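Local coordinates for VP2 (Primate bocaparvovirus 1, PDB 7L0Y), which self-assembles, in 60 copies together with its size variants, into the T=1 icosahedral capsid, about 26 nm across, of human bocavirus 1, at residues H306-T309 with G310-F314; N352-S356 with M357-Q361. One frame throughout, in Å; residues are numbered along the deposited sequence.

Interaction 1: residues H306-T309 with G310-F314; sequences HINT and GAAGF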
loop_
_atom_site.group_PDB
_atom_site.type_symbol
_atom_site.label_atom_id
_atom_site.label_comp_id
_atom_site.label_asym_id
_atom_site.label_seq_id
_atom_site.Cartn_x
_atom_site.Cartn_y
_atom_site.Cartn_z
ATOM N N HIS A 306 -80.086 -18.755 95.641
ATOM C CA HIS A 306 -80.926 -17.726 96.257
ATOM C C HIS A 306 -81.111 -16.532 95.323
ATOM O O HIS A 306 -80.582 -15.441 95.541
ATOM C CB HIS A 306 -80.367 -17.295 97.613
ATOM C CG HIS A 306 -80.335 -18.395 98.628
ATOM N ND1 HIS A 306 -81.480 -18.948 99.161
ATOM C CD2 HIS A 306 -79.299 -19.038 99.217
ATOM C CE1 HIS A 306 -81.150 -19.888 100.028
ATOM N NE2 HIS A 306 -79.834 -19.963 100.082
ATOM N N ILE A 307 -81.880 -16.761 94.264
ATOM C CA ILE A 307 -82.089 -15.789 93.198
ATOM C C ILE A 307 -83.340 -14.984 93.538
ATOM O O ILE A 307 -83.846 -14.206 92.719
ATOM C CB ILE A 307 -82.179 -16.505 91.840
ATOM C CG1 ILE A 307 -81.018 -17.482 91.728
ATOM C CG2 ILE A 307 -82.016 -15.544 90.691
ATOM C CD1 ILE A 307 -79.654 -16.842 91.853
ATOM N N ASN A 308 -83.859 -15.203 94.750
ATOM C CA ASN A 308 -84.946 -14.435 95.353
ATOM C C ASN A 308 -86.252 -14.653 94.592
ATOM O O ASN A 308 -87.152 -13.807 94.621
ATOM C CB ASN A 308 -84.578 -12.945 95.398
ATOM C CG ASN A 308 -85.404 -12.154 96.403
ATOM O OD1 ASN A 308 -86.449 -12.602 96.872
ATOM N ND2 ASN A 308 -84.929 -10.960 96.733
ATOM N N THR A 309 -86.343 -15.773 93.870
ATOM C CA THR A 309 -87.583 -16.312 93.308
ATOM C C THR A 309 -88.194 -15.407 92.244
ATOM O O THR A 309 -89.045 -15.844 91.463
ATOM C CB THR A 309 -88.618 -16.569 94.409
ATOM O OG1 THR A 309 -89.011 -15.328 95.011
ATOM C CG2 THR A 309 -88.032 -17.480 95.478
ATOM N N GLY A 310 -87.759 -14.152 92.200
ATOM C CA GLY A 310 -88.124 -13.203 91.174
ATOM C C GLY A 310 -86.983 -12.887 90.242
ATOM O O GLY A 310 -87.048 -11.884 89.522
ATOM N N ALA A 311 -85.930 -13.702 90.256
ATOM C CA ALA A 311 -84.650 -13.538 89.588
ATOM C C ALA A 311 -83.800 -12.471 90.264
ATOM O O ALA A 311 -82.608 -12.378 89.964
ATOM C CB ALA A 311 -84.778 -13.204 88.090
ATOM N N ALA A 312 -84.364 -11.675 91.178
ATOM C CA ALA A 312 -83.660 -10.580 91.832
ATOM C C ALA A 312 -82.963 -9.716 90.794
ATOM O O ALA A 312 -83.523 -9.434 89.729
ATOM C CB ALA A 312 -82.655 -11.111 92.855
ATOM N N GLY A 313 -81.731 -9.309 91.088
ATOM C CA GLY A 313 -80.925 -8.659 90.074
ATOM C C GLY A 313 -80.008 -9.638 89.374
ATOM O O GLY A 313 -79.231 -9.257 88.496
ATOM N N PHE A 314 -80.078 -10.909 89.759
ATOM C CA PHE A 314 -79.284 -11.925 89.086
ATOM C C PHE A 314 -79.753 -12.072 87.652
ATOM O O PHE A 314 -80.945 -12.258 87.387
ATOM C CB PHE A 314 -79.395 -13.271 89.798
ATOM C CG PHE A 314 -78.889 -13.264 91.205
ATOM C CD1 PHE A 314 -77.535 -13.302 91.465
ATOM C CD2 PHE A 314 -79.769 -13.269 92.271
ATOM C CE1 PHE A 314 -77.065 -13.307 92.759
ATOM C CE2 PHE A 314 -79.303 -13.287 93.569
ATOM C CZ PHE A 314 -77.949 -13.303 93.812
#
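Asn308 O is approached by two donors in this tight loop. Gly310 N reaches Asn308 O at 2.5 Å, a weak bond bent to 136° and doubtful because the nitrogen is crowded in the model. Thr309 OG1 also donates to Asn308 O, at a modelled separation too short to be taken literally. Beyond these polar atoms the contact is apolar, and Ile307 carries most of it. Its two branches divide the work. Ile307 CG2 lies anti to the backbone N and beside the carbonyl carbon (chi1 -48°), against the backbone of Ala311, 3.5 Å from Ala311 CA. Ile307 CD1, at the end of the other branch, rests over one face of the Phe314 ring, 3.8 Å from the ring centroid and 21° off the normal, a CH-pi contact displaced toward the rim. CG2 also flanks the ring, with Ile307 CG2 3.6 Å from Phe314 CD2, so both methyls bear on the aromatic. Asn308 CB meets Ala312 CB at 3.7 Å. Residues 311 to 314 then reverse the chain in a type II' beta turn, which brings the Phe314 side chain back against Ile307. The loop connects strand 296-300 to strand 316-318. Cys299 of the first strand touches both Ile307 and Phe314, Met297 touches Ala311, and Glu175 and Leu176 of another loop pack on Phe314. A second subunit adds Tyr364 against Ile307, and Thr309 makes backbone hydrogen bonds with that subunit, placing the loop at an interface between capsid proteins, beside strand 296-300.

Interaction 2: residues N352-S356 with M357-Q361; sequences NPSLS and MLRDQ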
loop_
_atom_site.group_PDB
_atom_site.type_symbol
_atom_site.label_atom_id
_atom_site.label_comp_id
_atom_site.label_asym_id
_atom_site.label_seq_id
_atom_site.Cartn_x
_atom_site.Cartn_y
_atom_site.Cartn_z
ATOM N N ASN A 352 -95.507 -11.507 62.814
ATOM C CA ASN A 352 -96.481 -12.476 62.345
ATOM C C ASN A 352 -95.767 -13.541 61.536
ATOM O O ASN A 352 -94.638 -13.334 61.081
ATOM C CB ASN A 352 -97.572 -11.807 61.498
ATOM C CG ASN A 352 -98.451 -10.890 62.311
ATOM O OD1 ASN A 352 -98.710 -9.753 61.924
ATOM N ND2 ASN A 352 -98.915 -11.379 63.454
ATOM N N PRO A 353 -96.375 -14.718 61.395
ATOM C CA PRO A 353 -95.758 -15.771 60.583
ATOM C C PRO A 353 -95.453 -15.291 59.175
ATOM O O PRO A 353 -96.313 -14.743 58.485
ATOM C CB PRO A 353 -96.818 -16.871 60.579
ATOM C CG PRO A 353 -97.545 -16.669 61.845
ATOM C CD PRO A 353 -97.591 -15.194 62.074
ATOM N N SER A 354 -94.213 -15.509 58.755
ATOM C CA SER A 354 -93.769 -15.156 57.416
ATOM C C SER A 354 -94.285 -16.114 56.360
ATOM O O SER A 354 -94.095 -15.854 55.168
ATOM C CB SER A 354 -92.241 -15.118 57.356
ATOM O OG SER A 354 -91.688 -16.399 57.599
ATOM N N LEU A 355 -94.917 -17.210 56.771
ATOM C CA LEU A 355 -95.430 -18.228 55.860
ATOM C C LEU A 355 -94.298 -18.902 55.095
ATOM O O LEU A 355 -94.501 -19.487 54.034
ATOM C CB LEU A 355 -96.472 -17.642 54.908
ATOM C CG LEU A 355 -97.913 -17.649 55.402
ATOM C CD1 LEU A 355 -98.061 -16.872 56.683
ATOM C CD2 LEU A 355 -98.792 -17.052 54.333
ATOM N N SER A 356 -93.097 -18.833 55.657
ATOM C CA SER A 356 -91.966 -19.637 55.228
ATOM C C SER A 356 -91.998 -20.940 56.006
ATOM O O SER A 356 -92.299 -20.946 57.202
ATOM C CB SER A 356 -90.645 -18.906 55.461
ATOM O OG SER A 356 -89.539 -19.708 55.093
ATOM N N MET A 357 -91.698 -22.041 55.328
ATOM C CA MET A 357 -91.857 -23.339 55.957
ATOM C C MET A 357 -90.614 -23.792 56.702
ATOM O O MET A 357 -90.595 -24.917 57.205
ATOM C CB MET A 357 -92.253 -24.373 54.916
ATOM C CG MET A 357 -93.601 -24.136 54.280
ATOM S SD MET A 357 -94.988 -24.247 55.416
ATOM C CE MET A 357 -95.406 -22.521 55.616
ATOM N N LEU A 358 -89.580 -22.964 56.773
ATOM C CA LEU A 358 -88.477 -23.180 57.693
ATOM C C LEU A 358 -88.648 -22.422 58.994
ATOM O O LEU A 358 -87.762 -22.468 59.847
ATOM C CB LEU A 358 -87.153 -22.812 57.038
ATOM C CG LEU A 358 -86.646 -23.859 56.060
ATOM C CD1 LEU A 358 -85.471 -23.343 55.281
ATOM C CD2 LEU A 358 -86.253 -25.079 56.858
ATOM N N ARG A 359 -89.760 -21.727 59.161
ATOM C CA ARG A 359 -90.103 -21.093 60.418
ATOM C C ARG A 359 -91.343 -21.771 60.968
ATOM O O ARG A 359 -91.936 -22.634 60.323
ATOM C CB ARG A 359 -90.349 -19.592 60.238
ATOM C CG ARG A 359 -89.156 -18.816 59.723
ATOM C CD ARG A 359 -88.094 -18.642 60.779
ATOM N NE ARG A 359 -88.547 -17.798 61.875
ATOM C CZ ARG A 359 -87.848 -17.571 62.978
ATOM N NH1 ARG A 359 -86.657 -18.119 63.134
ATOM N NH2 ARG A 359 -88.339 -16.790 63.920
ATOM N N ASP A 360 -91.735 -21.356 62.170
ATOM C CA ASP A 360 -92.968 -21.823 62.795
ATOM C C ASP A 360 -92.997 -23.344 62.902
ATOM O O ASP A 360 -94.022 -23.988 62.685
ATOM C CB ASP A 360 -94.176 -21.307 62.031
ATOM C CG ASP A 360 -94.299 -19.811 62.107
ATOM O OD1 ASP A 360 -93.726 -19.207 63.035
ATOM O OD2 ASP A 360 -94.931 -19.231 61.207
ATOM N N GLN A 361 -91.851 -23.919 63.230
ATOM C CA GLN A 361 -91.712 -25.361 63.302
ATOM C C GLN A 361 -92.251 -25.876 64.630
ATOM O O GLN A 361 -92.274 -25.162 65.633
ATOM C CB GLN A 361 -90.245 -25.742 63.141
ATOM C CG GLN A 361 -89.608 -25.211 61.874
ATOM C CD GLN A 361 -88.157 -25.604 61.745
ATOM O OE1 GLN A 361 -87.527 -26.007 62.715
ATOM N NE2 GLN A 361 -87.610 -25.459 60.550
#
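Met357 reaches back over the residues just before it, and its terminal methyl does the reaching. Met357 CB adjoins Ser356 C simply through the covalent chain. Met357 CG stays beside that carbonyl carbon, 4.0 Å from Ser356 C. Bends at chi2 (-64°) and chi3 then bring Met357 CE to 3.5 Å from Leu355 O. The thioether chain thus runs alongside the Leu355-Ser356 backbone. Met357 and Leu358 are the middle residues of a type I beta turn from Ser356 to Arg359, closed by a weak bond of 3.3 Å from Arg359 N to Ser356 O. A second weak bond, from Ser356 N to Ser354 OG at 3.4 Å, ties the approach to the turn. Farther along, the Asp360 and Pro353 side chains cross at about a right angle, Asp360 OD2 lying 3.1 Å from Pro353 CB. Outside the turn, Ser356 OG bonds to Ala232 N and Leu355 O to Arg231 NH2, while Arg359 NH1 reaches Asp386 O. The buried loop packs on strands 215-232 and 384-385, Leu358 touching Ala232 and Val384, and links strand 348-350 to strand 361-366, whose first residue, Gln361, pairs antiparallel with a strand of a third subunit.

How the interactions relate
Both interactions are chain reversals in the long region between strands 215-232 and 424-429, probably the GH loop of the parvovirus jelly roll, and interaction 1 closes before interaction 2 opens. Their centres are 35 Å apart and they do not touch. Interaction 1 is only partly buried: its exposed residues are polar or glycine, while its buried part is an isoleucine-phenylalanine contact. Interaction 2 is buried; its turn is closed by weak backbone and serine bonds, and sound bonds join it to neighbouring parts of the chain. They serve different strands, 296-300 with 316-318 and 348-350 with 361-366, yet each also meets another subunit of the capsid.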